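Local coordinates for 457aa long hypothetical protein (Pyrococcus horikoshii, PDB 2CSU), which is of unknown function but combines a CoA-binding domain of the Rossmann type with two flavodoxin-like domains of the succinyl-CoA ligase family, at residues G159-G162 against A163-Y167; M220-A223 against K224-K228; N274-D277 against E278-M282; E391-I394 against R395-E399; E421-K425 against N426-T430. All coordinates share one frame; numbering follows the deposited sequence.

Interaction 1 (G159-G162 against A163-Y167); sequences GALG and AGIVY
Leu161 and Ile165 meet one helical turn apart near the start of helix 159-171, and theirs is the main side-chain contact here. Apolar packing comes first: CD1 of Ile165 lies 3.5 Å from Leu161 CG, where it also touches both leucine methyls, the two chains running at a slant to one another. Leu161 holds CG anti to its own backbone N (chi1 -176°), while Ile165 has CG1 anti to its carbonyl carbon (chi1 -75°), which turns the ethyl arm back toward the leucine. Ile276 and Met279 of helix 276-283 continue this greasy patch, and Met411 of the second subunit packs on Leu161.

The backbone supplies the hydrogen bonds. Ala163 N binds Gly159 O at 3.0 Å, Gly164 N binds Ala160 O at 3.1 Å, and Ile165 N reaches Leu161 O at 2.9 Å. Gly162 O takes Val166 N at 3.0 Å, with a weak second bond from Ile165 N, and Val166 CG2 rests against the same oxygen. Within 163-167 itself, Ala163 O sits 3.1 Å above the centre of one face of the Tyr167 ring.

With glycine at 159, 162 and 164 and alanine at 160 and 163, few side chains project from this turn. The chemistry is therefore that of a slim, buried helix in a beta-alpha-beta unit, joined to its surroundings by shape and apolar surface more than by charge.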
loop_
_atom_site.group_PDB
_atom_site.type_symbol
_atom_site.label_atom_id
_atom_site.label_comp_id
_atom_site.label_asym_id
_atom_site.label_seq_id
_atom_site.Cartn_x
_atom_site.Cartn_y
_atom_site.Cartn_z
ATOM N N GLY A 159 -5.498 -2.172 -20.122
ATOM C CA GLY A 159 -6.631 -2.858 -19.531
ATOM C C GLY A 159 -6.287 -3.721 -18.332
ATOM O O GLY A 159 -7.067 -3.783 -17.379
ATOM N N ALA A 160 -5.139 -4.391 -18.372
ATOM C CA ALA A 160 -4.729 -5.258 -17.269
ATOM C C ALA A 160 -4.429 -4.409 -16.043
ATOM O O ALA A 160 -4.800 -4.763 -14.923
ATOM C CB ALA A 160 -3.505 -6.069 -17.664
ATOM N N LEU A 161 -3.744 -3.289 -16.251
ATOM C CA LEU A 161 -3.454 -2.399 -15.138
ATOM C C LEU A 161 -4.788 -1.847 -14.622
ATOM O O LEU A 161 -4.987 -1.706 -13.423
ATOM C CB LEU A 161 -2.565 -1.238 -15.573
ATOM C CG LEU A 161 -2.220 -0.391 -14.357
ATOM C CD1 LEU A 161 -1.407 -1.260 -13.379
ATOM C CD2 LEU A 161 -1.443 0.852 -14.771
ATOM N N GLY A 162 -5.693 -1.530 -15.535
ATOM C CA GLY A 162 -6.994 -1.033 -15.130
ATOM C C GLY A 162 -7.672 -1.980 -14.144
ATOM O O GLY A 162 -8.042 -1.578 -13.047
ATOM N N ALA A 163 -7.830 -3.244 -14.520
ATOM C CA ALA A 163 -8.453 -4.219 -13.631
ATOM C C ALA A 163 -7.734 -4.324 -12.283
ATOM O O ALA A 163 -8.367 -4.337 -11.219
ATOM C CB ALA A 163 -8.487 -5.583 -14.302
ATOM N N GLY A 164 -6.408 -4.401 -12.330
ATOM C CA GLY A 164 -5.636 -4.523 -11.112
ATOM C C GLY A 164 -5.807 -3.347 -10.169
ATOM O O GLY A 164 -5.776 -3.508 -8.951
ATOM N N ILE A 165 -5.972 -2.162 -10.734
ATOM C CA ILE A 165 -6.150 -0.965 -9.937
ATOM C C ILE A 165 -7.563 -0.984 -9.345
ATOM O O ILE A 165 -7.755 -0.653 -8.186
ATOM C CB ILE A 165 -5.860 0.310 -10.803
ATOM C CG1 ILE A 165 -4.343 0.442 -10.984
ATOM C CG2 ILE A 165 -6.407 1.569 -10.141
ATOM C CD1 ILE A 165 -3.896 1.555 -11.921
ATOM N N VAL A 166 -8.546 -1.407 -10.133
ATOM C CA VAL A 166 -9.910 -1.496 -9.629
ATOM C C VAL A 166 -9.922 -2.409 -8.401
ATOM O O VAL A 166 -10.486 -2.055 -7.364
ATOM C CB VAL A 166 -10.861 -2.040 -10.716
ATOM C CG1 VAL A 166 -12.213 -2.400 -10.121
ATOM C CG2 VAL A 166 -11.048 -0.993 -11.801
ATOM N N TYR A 167 -9.278 -3.568 -8.494
ATOM C CA TYR A 167 -9.237 -4.485 -7.354
ATOM C C TYR A 167 -8.503 -3.839 -6.205
ATOM O O TYR A 167 -8.859 -4.031 -5.043
ATOM C CB TYR A 167 -8.530 -5.802 -7.700
ATOM C CG TYR A 167 -9.060 -6.472 -8.944
ATOM C CD1 TYR A 167 -10.364 -6.237 -9.381
ATOM C CD2 TYR A 167 -8.255 -7.335 -9.695
ATOM C CE1 TYR A 167 -10.857 -6.831 -10.531
ATOM C CE2 TYR A 167 -8.747 -7.939 -10.853
ATOM C CZ TYR A 167 -10.046 -7.678 -11.260
ATOM O OH TYR A 167 -10.540 -8.249 -12.402
#

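Interaction 2 (M220-A223 against K224-K228); sequences MEVA and KRVTK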
loop_
_atom_site.group_PDB
_atom_site.type_symbol
_atom_site.label_atom_id
_atom_site.label_comp_id
_atom_site.label_asym_id
_atom_site.label_seq_id
_atom_site.Cartn_x
_atom_site.Cartn_y
_atom_site.Cartn_z
HETATM N N MSE A 220 -2.477 18.317 -25.441
HETATM C CA MSE A 220 -1.966 19.405 -24.621
HETATM C C MSE A 220 -2.877 20.632 -24.567
HETATM O O MSE A 220 -3.075 21.211 -23.497
HETATM C CB MSE A 220 -0.563 19.808 -25.089
HETATM C CG MSE A 220 0.540 18.851 -24.630
HETATM SE SE MSE A 220 0.084 17.863 -23.170
HETATM C CE MSE A 220 1.228 16.557 -23.284
ATOM N N GLU A 221 -3.443 21.024 -25.702
ATOM C CA GLU A 221 -4.311 22.191 -25.719
ATOM C C GLU A 221 -5.632 21.921 -25.004
ATOM O O GLU A 221 -6.205 22.818 -24.400
ATOM C CB GLU A 221 -4.563 22.658 -27.155
ATOM C CG GLU A 221 -5.271 24.010 -27.234
ATOM C CD GLU A 221 -4.548 25.114 -26.450
ATOM O OE1 GLU A 221 -3.374 25.424 -26.771
ATOM O OE2 GLU A 221 -5.162 25.675 -25.509
ATOM N N VAL A 222 -6.117 20.685 -25.077
ATOM C CA VAL A 222 -7.351 20.327 -24.382
ATOM C C VAL A 222 -7.033 20.305 -22.881
ATOM O O VAL A 222 -7.780 20.830 -22.065
ATOM C CB VAL A 222 -7.872 18.934 -24.833
ATOM C CG1 VAL A 222 -8.735 18.319 -23.749
ATOM C CG2 VAL A 222 -8.690 19.076 -26.124
ATOM N N ALA A 223 -5.906 19.702 -22.529
ATOM C CA ALA A 223 -5.489 19.616 -21.133
ATOM C C ALA A 223 -5.302 20.999 -20.520
ATOM O O ALA A 223 -5.711 21.238 -19.382
ATOM C CB ALA A 223 -4.185 18.822 -21.020
ATOM N N LYS A 224 -4.687 21.907 -21.277
ATOM C CA LYS A 224 -4.455 23.272 -20.838
ATOM C C LYS A 224 -5.758 23.924 -20.398
ATOM O O LYS A 224 -5.824 24.629 -19.400
ATOM C CB LYS A 224 -3.850 24.054 -22.005
ATOM C CG LYS A 224 -2.758 25.026 -21.549
ATOM C CD LYS A 224 -2.434 26.077 -22.612
ATOM C CE LYS A 224 -0.944 26.108 -22.969
ATOM N NZ LYS A 224 -0.765 26.764 -24.263
ATOM N N ARG A 225 -6.799 23.710 -21.195
ATOM C CA ARG A 225 -8.094 24.303 -20.869
ATOM C C ARG A 225 -8.767 23.592 -19.688
ATOM O O ARG A 225 -9.169 24.200 -18.701
ATOM C CB ARG A 225 -8.981 24.201 -22.112
ATOM C CG ARG A 225 -8.816 25.395 -23.053
ATOM C CD ARG A 225 -9.892 25.421 -24.144
ATOM N NE ARG A 225 -9.650 24.375 -25.142
ATOM C CZ ARG A 225 -10.427 23.284 -25.060
ATOM N NH1 ARG A 225 -11.358 23.201 -24.121
ATOM N NH2 ARG A 225 -10.274 22.292 -25.945
ATOM N N VAL A 226 -8.924 22.260 -19.826
ATOM C CA VAL A 226 -9.598 21.499 -18.780
ATOM C C VAL A 226 -8.939 21.690 -17.402
ATOM O O VAL A 226 -9.596 21.791 -16.375
ATOM C CB VAL A 226 -9.590 20.018 -19.164
ATOM C CG1 VAL A 226 -10.339 19.200 -18.112
ATOM C CG2 VAL A 226 -10.250 19.823 -20.520
ATOM N N THR A 227 -7.588 21.693 -17.406
ATOM C CA THR A 227 -6.871 21.793 -16.139
ATOM C C THR A 227 -7.162 23.100 -15.415
ATOM O O THR A 227 -6.687 23.358 -14.316
ATOM C CB THR A 227 -5.374 21.686 -16.427
ATOM O OG1 THR A 227 -4.679 21.493 -15.195
ATOM C CG2 THR A 227 -4.889 22.986 -17.065
ATOM N N LYS A 228 -7.939 23.966 -16.082
ATOM C CA LYS A 228 -8.349 25.169 -15.408
ATOM C C LYS A 228 -9.623 24.940 -14.576
ATOM O O LYS A 228 -9.799 25.509 -13.504
ATOM C CB LYS A 228 -8.473 26.272 -16.461
ATOM C CG LYS A 228 -7.069 26.707 -16.920
ATOM C CD LYS A 228 -7.069 27.950 -17.815
ATOM C CE LYS A 228 -5.653 28.454 -18.124
ATOM N NZ LYS A 228 -5.641 29.150 -19.410
#
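Val222 and Val226 stand side by side on helix 216-229, the helical connection of a beta-alpha-beta unit between strands 205-210 and 232-236. Their methyls meet at 3.9 Å, Val222 CG1 to Val226 CG2, on a buried stripe of the helix. Next to it the Arg225 chain, bent at chi3 (-73°), folds back along the helix, which puts NH2 3.6 Å from Val222 CG2 and brings one guanidinium face over Val222 CA. Farther round, on the exposed side, Glu221 and Lys224 form a long salt bridge, OE1 to NZ 3.9 Å; both residues also touch a crystal neighbour, and the pairing is loose.

Backbone bonds hold these side chains in step. Val226 N gives a nearly straight bond to Val222 O (2.9 Å, 174° at the hydrogen), whereas the bond from Arg225 N to Glu221 O is weak.

In the outer shell, Met194 and Glu195 of helix 190-197 pack on Val222, and Glu195 makes a weak, long ion pair with Arg225. Thr227 OG1 is bonded to Gly269 O, beyond the helix. The threonine CG2 takes the place between backbone N and carbonyl carbon, and this methyl makes a tight approach, 3.0 Å, to Ala223 O, which also accepts Thr227 N at 2.8 Å.

Interaction 3 (N274-D277 against E278-M282); sequences NTID and EMLSM
Thr275 OG1 caps the helix that begins at Ile276, accepting Glu278 N at 3.0 Å. Its chi1 of 73° sets the hydroxyl between the backbone N and the carbonyl carbon, turned toward the N-H groups of the first turn, so Thr275 is a classical N-cap. Glu278 answers from the other direction: with its chain extended beyond CG, it carries OE1 back to Asn274 N at 2.9 Å. That bond is nearly straight at the hydrogen (170°) but comes in from above the carboxylate plane. The return bond goes to the residue before the cap, and the threonine hydroxyl is left against Glu278 CG at 3.1 Å.

The tight part lies on the buried side. Ile276 CG2 and Leu280 CD1 touch at 3.8 Å, the two side chains pointing the same way, while Leu280 N binds Ile276 O. Asp277 O accepts Ser281 N at 2.8 Å and also the serine hydroxyl, the latter at a distance too short to be taken literally.

The looser part faces solvent. Asn274 is exposed, and its amide crosses the Glu278 carboxylate with the planes 69° apart, ND2 standing 3.4 Å from OE1. A weak, long ion pair with Arg316 gives that carboxylate a further neighbour.

Asp277 turns away from this edge to a salt bridge with Lys168 and another with Arg433 of the second subunit. Ile276 packs on Leu161 and Ile165 of helix 159-171, and Ser281 on Asp436 and Met282 on Ser439 of helix 434-450 in the same chain; Ile276 and Met279 also sit on Leu235 of strand 232-236, and Met282 reaches Leu271 of strand 271-273.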
loop_
_atom_site.group_PDB
_atom_site.type_symbol
_atom_site.label_atom_id
_atom_site.label_comp_id
_atom_site.label_asym_id
_atom_site.label_seq_id
_atom_site.Cartn_x
_atom_site.Cartn_y
_atom_site.Cartn_z
ATOM N N ASN A 274 4.333 9.291 -10.409
ATOM C CA ASN A 274 5.338 8.340 -10.859
ATOM C C ASN A 274 4.994 6.924 -10.443
ATOM O O ASN A 274 5.699 5.990 -10.813
ATOM C CB ASN A 274 6.711 8.723 -10.331
ATOM C CG ASN A 274 7.004 10.193 -10.522
ATOM O OD1 ASN A 274 7.046 10.692 -11.656
ATOM N ND2 ASN A 274 7.193 10.906 -9.414
ATOM N N THR A 275 3.926 6.770 -9.655
ATOM C CA THR A 275 3.464 5.445 -9.242
ATOM C C THR A 275 1.937 5.406 -9.233
ATOM O O THR A 275 1.264 6.444 -9.289
ATOM C CB THR A 275 3.929 5.036 -7.819
ATOM O OG1 THR A 275 3.190 5.776 -6.845
ATOM C CG2 THR A 275 5.433 5.273 -7.632
ATOM N N ILE A 276 1.398 4.195 -9.166
ATOM C CA ILE A 276 -0.033 3.986 -9.119
ATOM C C ILE A 276 -0.567 4.746 -7.912
ATOM O O ILE A 276 -1.430 5.620 -8.045
ATOM C CB ILE A 276 -0.335 2.468 -8.993
ATOM C CG1 ILE A 276 0.023 1.774 -10.309
ATOM C CG2 ILE A 276 -1.816 2.226 -8.669
ATOM C CD1 ILE A 276 0.160 0.238 -10.188
ATOM N N ASP A 277 -0.012 4.440 -6.742
ATOM C CA ASP A 277 -0.429 5.072 -5.503
ATOM C C ASP A 277 -0.401 6.589 -5.521
ATOM O O ASP A 277 -1.293 7.223 -4.961
ATOM C CB ASP A 277 0.384 4.521 -4.323
ATOM C CG ASP A 277 -0.294 3.315 -3.677
ATOM O OD1 ASP A 277 -1.401 3.498 -3.142
ATOM O OD2 ASP A 277 0.256 2.196 -3.706
ATOM N N GLU A 278 0.597 7.178 -6.174
ATOM C CA GLU A 278 0.664 8.628 -6.252
ATOM C C GLU A 278 -0.477 9.144 -7.105
ATOM O O GLU A 278 -1.122 10.128 -6.753
ATOM C CB GLU A 278 1.992 9.094 -6.865
ATOM C CG GLU A 278 3.226 8.771 -6.032
ATOM C CD GLU A 278 4.493 9.414 -6.601
ATOM O OE1 GLU A 278 4.410 10.097 -7.653
ATOM O OE2 GLU A 278 5.571 9.232 -5.994
HETATM N N MSE A 279 -0.699 8.491 -8.242
HETATM C CA MSE A 279 -1.764 8.871 -9.170
HETATM C C MSE A 279 -3.107 8.888 -8.427
HETATM O O MSE A 279 -3.864 9.852 -8.508
HETATM C CB MSE A 279 -1.833 7.868 -10.353
HETATM C CG MSE A 279 -2.916 8.177 -11.433
HETATM SE SE MSE A 279 -3.289 6.844 -12.641
HETATM C CE MSE A 279 -4.019 5.629 -11.523
ATOM N N LEU A 280 -3.389 7.806 -7.713
ATOM C CA LEU A 280 -4.628 7.676 -6.959
ATOM C C LEU A 280 -4.694 8.627 -5.780
ATOM O O LEU A 280 -5.736 9.223 -5.520
ATOM C CB LEU A 280 -4.775 6.249 -6.440
ATOM C CG LEU A 280 -4.930 5.140 -7.485
ATOM C CD1 LEU A 280 -4.768 3.796 -6.814
ATOM C CD2 LEU A 280 -6.285 5.251 -8.164
ATOM N N SER A 281 -3.581 8.759 -5.058
ATOM C CA SER A 281 -3.543 9.621 -3.888
ATOM C C SER A 281 -3.747 11.078 -4.275
ATOM O O SER A 281 -4.448 11.826 -3.577
ATOM C CB SER A 281 -2.214 9.461 -3.146
ATOM O OG SER A 281 -1.932 8.101 -2.840
HETATM N N MSE A 282 -3.157 11.465 -5.402
HETATM C CA MSE A 282 -3.221 12.855 -5.835
HETATM C C MSE A 282 -4.596 13.212 -6.403
HETATM O O MSE A 282 -5.065 14.339 -6.323
HETATM C CB MSE A 282 -2.156 13.070 -6.912
HETATM C CG MSE A 282 -0.750 13.226 -6.326
HETATM SE SE MSE A 282 0.526 13.183 -7.592
HETATM C CE MSE A 282 -0.129 14.484 -8.647
#

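Interaction 4 (E391-I394 against R395-E399); sequences EGII and RAVKE
Ile393 and Val397 are brought together on one side of helix 388-400 by their first torsions: Ile393 at chi1 -64° and Val397 at chi1 174° each direct a CG2 methyl toward the other. The approach is light, 4.4 Å between Ile393 CG2 and Val397 CG2, and the valine methyl sits closer to the isoleucine backbone, 3.4 Å from Ile393 O. Ile394 extends its CG1 arm fully (chi2 -180°), carrying CD1 across to helix 417-424.

Four backbone bonds tie the turns. Arg395 N to Glu391 O is short and straight, 2.7 Å; Val397 N to Ile393 O and Lys398 N to Ile394 O are both 3.0 Å. Ala396 N to Gly392 O is longer at 3.3 Å. Ala396 CB lies 3.5 Å from Ile393 O.

The polar ends look elsewhere. Arg395, extended from CG to NE, leads its guanidinium off to a cation-pi contact with Tyr357, and Glu391 OE1 is bonded to Thr387 OG1.

Ala396 packs on Tyr357 and Ala360 of helix 353-365, and Val397 on Leu364. Small and branched apolar residues thus meet the neighbouring helices 353-365 and 417-424, while the long charged chains of Glu391, Arg395 and Lys398 are exposed. Such a division suits an amphipathic helix, here the connection of the beta-alpha-beta unit between strands 371-377 and 406-411, which run parallel within a mixed sheet.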
loop_
_atom_site.group_PDB
_atom_site.type_symbol
_atom_site.label_atom_id
_atom_site.label_comp_id
_atom_site.label_asym_id
_atom_site.label_seq_id
_atom_site.Cartn_x
_atom_site.Cartn_y
_atom_site.Cartn_z
ATOM N N GLU A 391 -13.945 11.164 14.492
ATOM C CA GLU A 391 -15.144 11.940 14.801
ATOM C C GLU A 391 -14.706 13.334 15.197
ATOM O O GLU A 391 -15.247 14.324 14.713
ATOM C CB GLU A 391 -15.924 11.285 15.944
ATOM C CG GLU A 391 -16.563 9.960 15.552
ATOM C CD GLU A 391 -16.930 9.112 16.749
ATOM O OE1 GLU A 391 -17.227 7.914 16.551
ATOM O OE2 GLU A 391 -16.919 9.642 17.884
ATOM N N GLY A 392 -13.707 13.406 16.071
ATOM C CA GLY A 392 -13.199 14.701 16.494
ATOM C C GLY A 392 -12.724 15.562 15.332
ATOM O O GLY A 392 -12.865 16.782 15.370
ATOM N N ILE A 393 -12.158 14.943 14.301
ATOM C CA ILE A 393 -11.679 15.691 13.131
ATOM C C ILE A 393 -12.885 16.245 12.382
ATOM O O ILE A 393 -12.966 17.433 12.042
ATOM C CB ILE A 393 -10.927 14.777 12.117
ATOM C CG1 ILE A 393 -9.656 14.194 12.740
ATOM C CG2 ILE A 393 -10.620 15.569 10.843
ATOM C CD1 ILE A 393 -8.670 15.206 13.128
ATOM N N ILE A 394 -13.797 15.327 12.100
ATOM C CA ILE A 394 -15.023 15.603 11.381
ATOM C C ILE A 394 -15.830 16.708 12.050
ATOM O O ILE A 394 -16.226 17.683 11.410
ATOM C CB ILE A 394 -15.855 14.307 11.285
ATOM C CG1 ILE A 394 -15.114 13.307 10.387
ATOM C CG2 ILE A 394 -17.261 14.612 10.800
ATOM C CD1 ILE A 394 -15.812 11.985 10.196
ATOM N N ARG A 395 -16.056 16.559 13.346
ATOM C CA ARG A 395 -16.819 17.546 14.095
ATOM C C ARG A 395 -16.197 18.945 13.974
ATOM O O ARG A 395 -16.910 19.943 13.838
ATOM C CB ARG A 395 -16.890 17.108 15.561
ATOM C CG ARG A 395 -17.758 17.968 16.448
ATOM C CD ARG A 395 -17.546 17.585 17.891
ATOM N NE ARG A 395 -17.960 18.650 18.793
ATOM C CZ ARG A 395 -17.572 18.734 20.059
ATOM N NH1 ARG A 395 -16.759 17.810 20.565
ATOM N NH2 ARG A 395 -17.982 19.743 20.813
ATOM N N ALA A 396 -14.866 19.021 14.008
ATOM C CA ALA A 396 -14.180 20.310 13.898
ATOM C C ALA A 396 -14.348 20.940 12.515
ATOM O O ALA A 396 -14.718 22.109 12.408
ATOM C CB ALA A 396 -12.693 20.151 14.227
ATOM N N VAL A 397 -14.072 20.179 11.458
ATOM C CA VAL A 397 -14.208 20.703 10.095
ATOM C C VAL A 397 -15.626 21.230 9.885
ATOM O O VAL A 397 -15.836 22.316 9.328
ATOM C CB VAL A 397 -13.932 19.603 9.028
ATOM C CG1 VAL A 397 -14.220 20.150 7.625
ATOM C CG2 VAL A 397 -12.478 19.120 9.125
ATOM N N LYS A 398 -16.599 20.451 10.342
ATOM C CA LYS A 398 -18.001 20.831 10.197
ATOM C C LYS A 398 -18.347 22.117 10.963
ATOM O O LYS A 398 -19.366 22.754 10.736
ATOM C CB LYS A 398 -18.863 19.678 10.714
ATOM C CG LYS A 398 -20.328 19.826 10.308
ATOM C CD LYS A 398 -21.272 19.045 11.230
ATOM C CE LYS A 398 -22.639 18.777 10.588
ATOM N NZ LYS A 398 -23.054 17.409 10.880
ATOM N N GLU A 399 -17.480 22.471 11.933
ATOM C CA GLU A 399 -17.819 23.617 12.767
ATOM C C GLU A 399 -17.255 24.921 12.192
ATOM O O GLU A 399 -17.983 25.845 11.851
ATOM C CB GLU A 399 -17.263 23.370 14.171
ATOM C CG GLU A 399 -18.315 23.594 15.259
ATOM C CD GLU A 399 -17.629 23.938 16.561
ATOM O OE1 GLU A 399 -16.832 24.862 16.574
ATOM O OE2 GLU A 399 -17.907 23.279 17.559
#

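Interaction 5 (E421-K425 against N426-T430); sequences ELLEK and NGIPT
A Schellman motif closes helix 417-424, with Gly427 as its C-prime residue, and Leu423 and Glu424 meet Gly427 and Ile428 across it. Ile428 N binds Leu423 O at 3.0 Å and Gly427 N binds Glu424 O at 3.1 Å, the latter closing a type I turn from Glu424 to Gly427. Gly427 has positive phi (77°), the backbone shape that reverses the chain. Leu423 O is gripped twice, since Asn426 N also donates to it, at 2.8 Å, and the two N-H groups come from opposite faces of its carbonyl plane.

The Asn426 side chain adds a bond of its own. Its ND2 gives a bond of 2.8 Å to Leu422 O, lying close to the amide plane, so the amide of Asn426 binds the carbonyl of Leu422 near the helix end. Asn426 and Leu422 lie alongside each other.

Apolar contact follows the chain as it turns back. Leu423 CD2 meets Ile428 CD1 at 3.9 Å, and beyond them Leu423 CB and CD1 press against the hydroxyl of Thr430, which is itself bonded to Ile428 O. Around this, Ala408 and Phe410 of strand 406-411 pack on Leu423.

Glu424 reaches past the turn to the start of strand 430-431. A bend at chi2 (-85°) curls the carboxylate back, and Arg284 forms a salt bridge with its OE2. The same oxygen takes Thr430 N at 2.7 Å, the N-H meeting it from above the carboxylate plane.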
loop_
_atom_site.group_PDB
_atom_site.type_symbol
_atom_site.label_atom_id
_atom_site.label_comp_id
_atom_site.label_asym_id
_atom_site.label_seq_id
_atom_site.Cartn_x
_atom_site.Cartn_y
_atom_site.Cartn_z
ATOM N N GLU A 421 -13.197 4.701 6.924
ATOM C CA GLU A 421 -14.516 4.632 6.304
ATOM C C GLU A 421 -15.337 5.850 6.699
ATOM O O GLU A 421 -15.967 6.486 5.852
ATOM C CB GLU A 421 -15.235 3.332 6.713
ATOM C CG GLU A 421 -14.770 2.100 5.923
ATOM C CD GLU A 421 -15.348 0.774 6.428
ATOM O OE1 GLU A 421 -14.978 -0.286 5.866
ATOM O OE2 GLU A 421 -16.165 0.783 7.374
ATOM N N LEU A 422 -15.298 6.193 7.982
ATOM C CA LEU A 422 -16.039 7.340 8.497
ATOM C C LEU A 422 -15.526 8.672 7.956
ATOM O O LEU A 422 -16.312 9.581 7.687
ATOM C CB LEU A 422 -15.993 7.345 10.027
ATOM C CG LEU A 422 -16.728 8.484 10.744
ATOM C CD1 LEU A 422 -18.225 8.474 10.401
ATOM C CD2 LEU A 422 -16.534 8.325 12.243
ATOM N N LEU A 423 -14.207 8.804 7.824
ATOM C CA LEU A 423 -13.637 10.038 7.282
ATOM C C LEU A 423 -13.993 10.128 5.796
ATOM O O LEU A 423 -14.490 11.156 5.325
ATOM C CB LEU A 423 -12.114 10.047 7.451
ATOM C CG LEU A 423 -11.609 10.099 8.895
ATOM C CD1 LEU A 423 -10.185 9.586 8.983
ATOM C CD2 LEU A 423 -11.712 11.527 9.406
ATOM N N GLU A 424 -13.739 9.046 5.065
ATOM C CA GLU A 424 -14.096 9.100 3.652
ATOM C C GLU A 424 -15.587 9.387 3.448
ATOM O O GLU A 424 -16.008 9.990 2.469
ATOM C CB GLU A 424 -13.730 7.759 3.016
ATOM C CG GLU A 424 -12.238 7.447 3.146
ATOM C CD GLU A 424 -11.485 8.111 2.016
ATOM O OE1 GLU A 424 -12.116 8.530 1.056
ATOM O OE2 GLU A 424 -10.261 8.199 2.103
ATOM N N LYS A 425 -16.401 8.897 4.402
ATOM C CA LYS A 425 -17.842 9.099 4.295
ATOM C C LYS A 425 -18.223 10.572 4.471
ATOM O O LYS A 425 -19.353 10.988 4.246
ATOM C CB LYS A 425 -18.526 8.253 5.371
ATOM C CG LYS A 425 -20.005 8.606 5.539
ATOM C CD LYS A 425 -20.540 8.222 6.922
ATOM C CE LYS A 425 -21.483 7.015 6.875
ATOM N NZ LYS A 425 -22.403 7.067 8.013
ATOM N N ASN A 426 -17.238 11.367 4.928
ATOM C CA ASN A 426 -17.497 12.787 5.131
ATOM C C ASN A 426 -16.663 13.660 4.187
ATOM O O ASN A 426 -16.448 14.842 4.412
ATOM C CB ASN A 426 -17.176 13.132 6.588
ATOM C CG ASN A 426 -18.329 12.729 7.473
ATOM O OD1 ASN A 426 -19.167 13.540 7.857
ATOM N ND2 ASN A 426 -18.351 11.431 7.820
ATOM N N GLY A 427 -16.151 13.019 3.118
ATOM C CA GLY A 427 -15.372 13.767 2.134
ATOM C C GLY A 427 -13.953 14.063 2.629
ATOM O O GLY A 427 -13.203 14.821 2.028
ATOM N N ILE A 428 -13.413 13.393 3.640
ATOM C CA ILE A 428 -12.013 13.579 4.002
ATOM C C ILE A 428 -11.129 12.461 3.474
ATOM O O ILE A 428 -11.169 11.341 3.988
ATOM C CB ILE A 428 -11.833 13.623 5.532
ATOM C CG1 ILE A 428 -12.551 14.846 6.107
ATOM C CG2 ILE A 428 -10.349 13.615 5.882
ATOM C CD1 ILE A 428 -12.408 14.979 7.622
ATOM N N PRO A 429 -10.309 12.753 2.447
ATOM C CA PRO A 429 -9.419 11.730 1.880
ATOM C C PRO A 429 -8.535 11.204 3.010
ATOM O O PRO A 429 -7.929 11.984 3.740
ATOM C CB PRO A 429 -8.612 12.505 0.830
ATOM C CG PRO A 429 -9.524 13.626 0.449
ATOM C CD PRO A 429 -10.110 14.048 1.779
ATOM N N THR A 430 -8.465 9.890 3.155
ATOM C CA THR A 430 -7.662 9.299 4.215
ATOM C C THR A 430 -6.606 8.360 3.677
ATOM O O THR A 430 -6.893 7.424 2.922
ATOM C CB THR A 430 -8.558 8.575 5.230
ATOM O OG1 THR A 430 -9.353 9.551 5.915
ATOM C CG2 THR A 430 -7.714 7.797 6.257
#

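All five contacts are local, made within a helix or at its end. Interactions 1 and 3 are both buried; they touch through Leu161 and Ile165 against Ile276, and both meet the second subunit. Interaction 1 is apolar, while 3 adds a polar helix start and salt bridges. Interactions 4 and 5 touch as well, with Ile394 CD1 on Leu422 O and Asn426 ND2, but both are only partly buried, with charged side chains at the rim. Interaction 2 stands apart, about 11 Å from interaction 3 at the nearest atoms, and carries a long salt bridge at its surface. Interaction 3 opens its helix with a threonine N-cap and 5 closes one with a Schellman motif, whereas 1, 2 and 4 rely on repeating backbone bonds.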